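Local coordinates for HNH endonuclease (Geobacter metallireducens, PDB 4H9D) that nicks DNA as a manganese-dependent HNH endonuclease, cutting one strand of the duplex, at the interface of chains A and B. Coordinates in Å, arbitrary orientation; residue numbers count along the deposited sequence, not the author numbering. Chains: chain A/B, HNH endonuclease.

Contact 1: the interface of chains A and B. Residues chain A 28, 66; chain B 39-42, 92, 95.
The guanidinium of A:Arg66 lies flat between two hydrophobic layers: CB of B:Leu92 sits over the centre of one face, 3.9 Å above the plane, and CG of A:Trp28, from its own chain, covers the opposite face toward the rim. The A:Trp28 ring in turn carries CD of A:Arg66 on one face, while its edge points at the backbone of B:His39. A:Arg66 suits this slot because a long chain, bent at chi2 (-120°) and chi3, can fold over an indole and still show a greasy flank to leucines. B:Leu92, on helix 85-93, meets it tip to tip, CD2 lying 3.8 Å from CZ, and B:Leu95 crosses obliquely beside NH2. The carbonyl of B:Tyr40 lies near the guanidinium, but the N-H groups of NH2 point away from it, so this approach is not a hydrogen bond.

Tryptophan is apt because one edge of a large apolar ring bears a single N-H donor. CG of A:Trp28 is anti to the backbone N (chi1 179°), and NE1 gives an almost straight hydrogen bond of 2.5 Å to the carbonyl O of B:His39, within both the indole and carbonyl planes. The imidazole of B:His39 stands edge-to-face to the six-membered ring, CE1 lying 3.8 Å from CZ2. B:His39 and B:Tyr40 belong to the CxxC zinc knuckle that includes B:Cys41, so the zinc should keep this backbone rigid. At the rim of the imidazole, NE2 donates in its ring plane to the main-chain O of A:Arg66 in a bent hydrogen bond (132° at H), 2.7 Å long and nearly along the C=O axis.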
loop_
_atom_site.group_PDB
_atom_site.type_symbol
_atom_site.label_atom_id
_atom_site.label_comp_id
_atom_site.label_asym_id
_atom_site.label_seq_id
_atom_site.Cartn_x
_atom_site.Cartn_y
_atom_site.Cartn_z
ATOM N N TRP A 28 -1.439 -7.548 -10.946
ATOM C CA TRP A 28 -1.734 -6.244 -10.385
ATOM C C TRP A 28 -2.179 -6.320 -8.932
ATOM O O TRP A 28 -1.519 -5.773 -8.041
ATOM C CB TRP A 28 -2.826 -5.551 -11.184
ATOM C CG TRP A 28 -3.182 -4.196 -10.639
ATOM C CD1 TRP A 28 -2.448 -3.045 -10.747
ATOM C CD2 TRP A 28 -4.372 -3.848 -9.918
ATOM N NE1 TRP A 28 -3.111 -1.998 -10.145
ATOM C CE2 TRP A 28 -4.292 -2.459 -9.626
ATOM C CE3 TRP A 28 -5.497 -4.569 -9.489
ATOM C CZ2 TRP A 28 -5.299 -1.779 -8.923
ATOM C CZ3 TRP A 28 -6.501 -3.894 -8.789
ATOM C CH2 TRP A 28 -6.391 -2.510 -8.513
ATOM N N ARG A 66 -9.351 -1.621 -12.260
ATOM C CA ARG A 66 -8.155 -1.001 -11.703
ATOM C C ARG A 66 -8.425 0.484 -11.496
ATOM O O ARG A 66 -7.791 1.128 -10.666
ATOM C CB ARG A 66 -6.972 -1.197 -12.661
ATOM C CG ARG A 66 -7.060 -2.499 -13.447
ATOM C CD ARG A 66 -5.894 -3.457 -13.218
ATOM N NE ARG A 66 -4.681 -3.009 -13.893
ATOM C CZ ARG A 66 -3.754 -3.824 -14.393
ATOM N NH1 ARG A 66 -3.894 -5.141 -14.302
ATOM N NH2 ARG A 66 -2.675 -3.323 -14.978
ATOM N N HIS B 39 -0.536 3.333 -9.489
ATOM C CA HIS B 39 -1.711 2.557 -9.100
ATOM C C HIS B 39 -2.051 1.477 -10.114
ATOM O O HIS B 39 -2.253 0.315 -9.759
ATOM C CB HIS B 39 -2.924 3.483 -8.942
ATOM C CG HIS B 39 -4.208 2.767 -8.639
ATOM N ND1 HIS B 39 -4.501 2.246 -7.395
ATOM C CD2 HIS B 39 -5.284 2.505 -9.417
ATOM C CE1 HIS B 39 -5.703 1.701 -7.420
ATOM N NE2 HIS B 39 -6.200 1.845 -8.635
ATOM N N TYR B 40 -2.104 1.890 -11.378
ATOM C CA TYR B 40 -2.472 1.027 -12.488
ATOM C C TYR B 40 -1.563 -0.145 -12.815
ATOM O O TYR B 40 -2.031 -1.279 -12.899
ATOM C CB TYR B 40 -2.668 1.876 -13.742
ATOM C CG TYR B 40 -3.778 2.888 -13.599
ATOM C CD1 TYR B 40 -5.115 2.502 -13.673
ATOM C CD2 TYR B 40 -3.493 4.228 -13.317
ATOM C CE1 TYR B 40 -6.147 3.419 -13.463
ATOM C CE2 TYR B 40 -4.516 5.157 -13.102
ATOM C CZ TYR B 40 -5.841 4.743 -13.174
ATOM O OH TYR B 40 -6.856 5.646 -12.935
ATOM N N CYS B 41 -0.275 0.103 -13.011
ATOM C CA CYS B 41 0.615 -0.991 -13.374
ATOM C C CYS B 41 1.406 -1.561 -12.207
ATOM O O CYS B 41 2.095 -2.570 -12.356
ATOM C CB CYS B 41 1.572 -0.537 -14.463
ATOM S SG CYS B 41 2.714 0.680 -13.880
ATOM N N GLY B 42 1.309 -0.906 -11.053
ATOM C CA GLY B 42 2.007 -1.374 -9.869
ATOM C C GLY B 42 3.518 -1.255 -9.912
ATOM O O GLY B 42 4.211 -1.843 -9.081
ATOM N N LEU B 92 -4.020 -2.893 -20.257
ATOM C CA LEU B 92 -3.867 -3.556 -18.975
ATOM C C LEU B 92 -3.660 -5.067 -19.125
ATOM O O LEU B 92 -2.780 -5.643 -18.482
ATOM C CB LEU B 92 -5.089 -3.259 -18.103
ATOM C CG LEU B 92 -5.330 -1.761 -17.877
ATOM C CD1 LEU B 92 -6.664 -1.541 -17.186
ATOM C CD2 LEU B 92 -4.189 -1.181 -17.052
ATOM N N LEU B 95 -0.224 -5.885 -19.615
ATOM C CA LEU B 95 0.706 -5.635 -18.522
ATOM C C LEU B 95 1.009 -6.938 -17.794
ATOM O O LEU B 95 2.204 -7.298 -17.708
ATOM C CB LEU B 95 0.120 -4.625 -17.538
ATOM C CG LEU B 95 0.002 -3.193 -18.055
ATOM C CD1 LEU B 95 -0.576 -2.322 -16.961
ATOM C CD2 LEU B 95 1.359 -2.667 -18.489
#

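Contact 2: the interface of chains A and B. Residues chain A 32, 39-40, 55, 69-71; chain B 32, 39, 55-56, 66-70.
A:His39 stands at the tight centre of the contact, its imidazole used at both nitrogens. CG is anti to the backbone N (chi1 177°), which sends the ring across to the 3-10 turn 66-68 of chain B. There NE2 gives a straight hydrogen bond of 2.6 Å to the carbonyl O of B:Gly67, in the ring plane and on a carbonyl lone pair. Glycine fits this place, since with no side chain its CA can lie 3.6 Å from CE1 of A:Tyr40. The imidazole of A:His39 points its CD2 edge at the centre of the A:Tyr40 face, which may limit its rotation. At the other nitrogen, NH2 of B:Arg32 lies 2.9 Å from ND1 of A:His39, a likely hydrogen bond to a neutral imidazole, with guanidinium and ring nearly perpendicular. A:Arg32 NH2 lies 2.6 Å from ND1 of B:His39, but ND1 is well out of the guanidinium plane, so the N-H is poorly aimed and any hydrogen bond is less well formed than its twin. The two arginine NH2 atoms are 5.4 Å apart, and the proximity of like charges may favour neutral histidines. Beside them CG2 of A:Val70, a compact branched side chain on strand 69-73, packs 3.5 Å from CE1 of B:His39.

A:Leu55 fills the apolar end, crossing B:Leu55 at about a right angle and packing CD2 against CG2 of B:Val56. B:Asn68, the asparagine of the HNH motif, ties that loop down from behind: its ND2 donates to the carbonyl O of B:Val56 at 3.0 Å.

The looser side is that of B:Arg66, which buries little surface and touches by its tip, NH1 donating in plane to the carbonyl O of A:Tyr40 at 2.5 Å. Together these contacts join the zinc knuckle of one subunit to the HNH loop of the other, which may steady the nuclease motif if the pair also forms in solution.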
loop_
_atom_site.group_PDB
_atom_site.type_symbol
_atom_site.label_atom_id
_atom_site.label_comp_id
_atom_site.label_asym_id
_atom_site.label_seq_id
_atom_site.Cartn_x
_atom_site.Cartn_y
_atom_site.Cartn_z
ATOM N N ARG A 32 0.031 -5.705 -5.492
ATOM C CA ARG A 32 -0.599 -4.622 -4.758
ATOM C C ARG A 32 -0.728 -4.961 -3.267
ATOM O O ARG A 32 -0.368 -4.145 -2.405
ATOM C CB ARG A 32 -1.962 -4.311 -5.376
ATOM C CG ARG A 32 -2.281 -2.824 -5.457
ATOM C CD ARG A 32 -1.104 -2.012 -6.006
ATOM N NE ARG A 32 -1.510 -0.664 -6.406
ATOM C CZ ARG A 32 -2.130 0.210 -5.615
ATOM N NH1 ARG A 32 -2.427 -0.098 -4.366
ATOM N NH2 ARG A 32 -2.469 1.398 -6.084
ATOM N N HIS A 39 -4.238 2.346 0.522
ATOM C CA HIS A 39 -4.561 3.511 -0.289
ATOM C C HIS A 39 -4.859 4.807 0.469
ATOM O O HIS A 39 -4.331 5.874 0.145
ATOM C CB HIS A 39 -5.763 3.173 -1.165
ATOM C CG HIS A 39 -6.246 4.318 -1.997
ATOM N ND1 HIS A 39 -5.480 4.892 -2.989
ATOM C CD2 HIS A 39 -7.441 4.955 -2.029
ATOM C CE1 HIS A 39 -6.182 5.829 -3.601
ATOM N NE2 HIS A 39 -7.375 5.886 -3.037
ATOM N N TYR A 40 -5.728 4.692 1.468
ATOM C CA TYR A 40 -6.197 5.821 2.263
ATOM C C TYR A 40 -5.237 6.464 3.265
ATOM O O TYR A 40 -4.937 7.658 3.159
ATOM C CB TYR A 40 -7.494 5.410 2.973
ATOM C CG TYR A 40 -8.600 5.062 2.000
ATOM C CD1 TYR A 40 -9.235 6.060 1.253
ATOM C CD2 TYR A 40 -8.960 3.726 1.762
ATOM C CE1 TYR A 40 -10.198 5.740 0.282
ATOM C CE2 TYR A 40 -9.919 3.398 0.794
ATOM C CZ TYR A 40 -10.527 4.412 0.055
ATOM O OH TYR A 40 -11.421 4.100 -0.941
ATOM N N LEU A 55 -14.324 2.416 -5.055
ATOM C CA LEU A 55 -14.554 3.839 -4.884
ATOM C C LEU A 55 -16.052 4.036 -5.088
ATOM O O LEU A 55 -16.776 4.301 -4.128
ATOM C CB LEU A 55 -13.732 4.642 -5.886
ATOM C CG LEU A 55 -12.474 5.242 -5.248
ATOM C CD1 LEU A 55 -11.589 4.160 -4.681
ATOM C CD2 LEU A 55 -11.731 6.040 -6.289
ATOM N N VAL A 69 -11.135 0.271 -8.044
ATOM C CA VAL A 69 -10.929 -0.574 -6.881
ATOM C C VAL A 69 -9.541 -0.274 -6.301
ATOM O O VAL A 69 -8.561 -0.136 -7.041
ATOM C CB VAL A 69 -11.093 -2.057 -7.277
ATOM C CG1 VAL A 69 -9.899 -2.871 -6.838
ATOM C CG2 VAL A 69 -12.353 -2.590 -6.661
ATOM N N VAL A 70 -9.448 -0.184 -4.976
ATOM C CA VAL A 70 -8.180 0.171 -4.362
ATOM C C VAL A 70 -7.921 -0.595 -3.062
ATOM O O VAL A 70 -8.856 -0.924 -2.336
ATOM C CB VAL A 70 -8.174 1.713 -4.112
ATOM C CG1 VAL A 70 -8.850 2.036 -2.799
ATOM C CG2 VAL A 70 -6.774 2.258 -4.174
ATOM N N PRO A 71 -6.646 -0.885 -2.747
ATOM C CA PRO A 71 -6.272 -1.618 -1.522
ATOM C C PRO A 71 -6.537 -0.804 -0.267
ATOM O O PRO A 71 -6.120 0.344 -0.176
ATOM C CB PRO A 71 -4.779 -1.858 -1.685
ATOM C CG PRO A 71 -4.518 -1.625 -3.150
ATOM C CD PRO A 71 -5.457 -0.544 -3.540
ATOM N N ARG B 32 3.587 9.663 -0.921
ATOM C CA ARG B 32 2.959 8.873 -1.961
ATOM C C ARG B 32 3.859 8.804 -3.188
ATOM O O ARG B 32 4.310 7.720 -3.573
ATOM C CB ARG B 32 1.620 9.497 -2.336
ATOM C CG ARG B 32 0.550 8.512 -2.756
ATOM C CD ARG B 32 -0.054 7.792 -1.564
ATOM N NE ARG B 32 -1.355 7.229 -1.909
ATOM C CZ ARG B 32 -1.536 6.255 -2.792
ATOM N NH1 ARG B 32 -0.501 5.716 -3.420
ATOM N NH2 ARG B 32 -2.762 5.838 -3.069
ATOM N N HIS B 39 -0.536 3.333 -9.489
ATOM C CA HIS B 39 -1.711 2.557 -9.100
ATOM C C HIS B 39 -2.051 1.477 -10.114
ATOM O O HIS B 39 -2.253 0.315 -9.759
ATOM C CB HIS B 39 -2.924 3.483 -8.942
ATOM C CG HIS B 39 -4.208 2.767 -8.639
ATOM N ND1 HIS B 39 -4.501 2.246 -7.395
ATOM C CD2 HIS B 39 -5.284 2.505 -9.417
ATOM C CE1 HIS B 39 -5.703 1.701 -7.420
ATOM N NE2 HIS B 39 -6.200 1.845 -8.635
ATOM N N LEU B 55 -9.251 8.722 -9.957
ATOM C CA LEU B 55 -9.828 7.412 -10.239
ATOM C C LEU B 55 -11.221 7.629 -10.823
ATOM O O LEU B 55 -11.550 7.116 -11.895
ATOM C CB LEU B 55 -9.884 6.598 -8.942
ATOM C CG LEU B 55 -8.525 6.482 -8.230
ATOM C CD1 LEU B 55 -8.700 5.937 -6.831
ATOM C CD2 LEU B 55 -7.585 5.589 -9.035
ATOM N N VAL B 56 -12.025 8.406 -10.107
ATOM C CA VAL B 56 -13.370 8.759 -10.538
ATOM C C VAL B 56 -13.229 10.077 -11.291
ATOM O O VAL B 56 -13.116 11.140 -10.678
ATOM C CB VAL B 56 -14.310 8.986 -9.335
ATOM C CG1 VAL B 56 -15.690 9.410 -9.825
ATOM C CG2 VAL B 56 -14.389 7.718 -8.483
ATOM N N ARG B 66 -8.083 12.581 -0.858
ATOM C CA ARG B 66 -7.279 11.380 -0.632
ATOM C C ARG B 66 -7.782 10.109 -1.307
ATOM O O ARG B 66 -7.011 9.366 -1.917
ATOM C CB ARG B 66 -7.157 11.091 0.861
ATOM C CG ARG B 66 -5.994 11.759 1.555
ATOM C CD ARG B 66 -5.512 10.876 2.695
ATOM N NE ARG B 66 -4.476 11.506 3.504
ATOM C CZ ARG B 66 -3.638 10.836 4.291
ATOM N NH1 ARG B 66 -3.718 9.515 4.368
ATOM N NH2 ARG B 66 -2.722 11.483 5.003
ATOM N N GLY B 67 -9.077 9.855 -1.180
ATOM C CA GLY B 67 -9.650 8.658 -1.755
ATOM C C GLY B 67 -9.657 8.591 -3.263
ATOM O O GLY B 67 -9.182 7.612 -3.834
ATOM N N ASN B 68 -10.175 9.625 -3.918
ATOM C CA ASN B 68 -10.264 9.622 -5.377
ATOM C C ASN B 68 -9.073 10.144 -6.178
ATOM O O ASN B 68 -9.230 10.531 -7.336
ATOM C CB ASN B 68 -11.511 10.378 -5.814
ATOM C CG ASN B 68 -11.706 10.336 -7.306
ATOM O OD1 ASN B 68 -11.640 9.270 -7.906
ATOM N ND2 ASN B 68 -11.945 11.491 -7.916
ATOM N N VAL B 69 -7.888 10.138 -5.580
ATOM C CA VAL B 69 -6.686 10.624 -6.255
ATOM C C VAL B 69 -5.532 9.651 -6.058
ATOM O O VAL B 69 -5.169 9.336 -4.926
ATOM C CB VAL B 69 -6.291 12.014 -5.722
ATOM C CG1 VAL B 69 -4.836 12.288 -6.000
ATOM C CG2 VAL B 69 -7.148 13.076 -6.381
ATOM N N VAL B 70 -4.936 9.203 -7.160
ATOM C CA VAL B 70 -3.848 8.234 -7.089
ATOM C C VAL B 70 -2.676 8.570 -8.027
ATOM O O VAL B 70 -2.842 9.308 -8.998
ATOM C CB VAL B 70 -4.410 6.824 -7.438
ATOM C CG1 VAL B 70 -4.245 6.544 -8.921
ATOM C CG2 VAL B 70 -3.763 5.757 -6.582
#

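Contacts 1 and 2 have centres about 12 Å apart and meet at B:His39, whose carbonyl and NE2 bond in contact 1, while ND1 faces A:Arg32 in contact 2 and CE1 touches both. Both also draw on helix 27-35 of chain A. The interface is two-fold, so B:Arg66 and A:Tyr40 of contact 2 are the counterparts of A:Arg66 and B:Tyr40 in contact 1, with altered details: the arginine carbonyl accepts the histidine in one half, that of glycine in the other. The two contacts thus form one continuous surface around the paired zinc knuckles, compatible with a dimer, though the structure alone does not show that one functions.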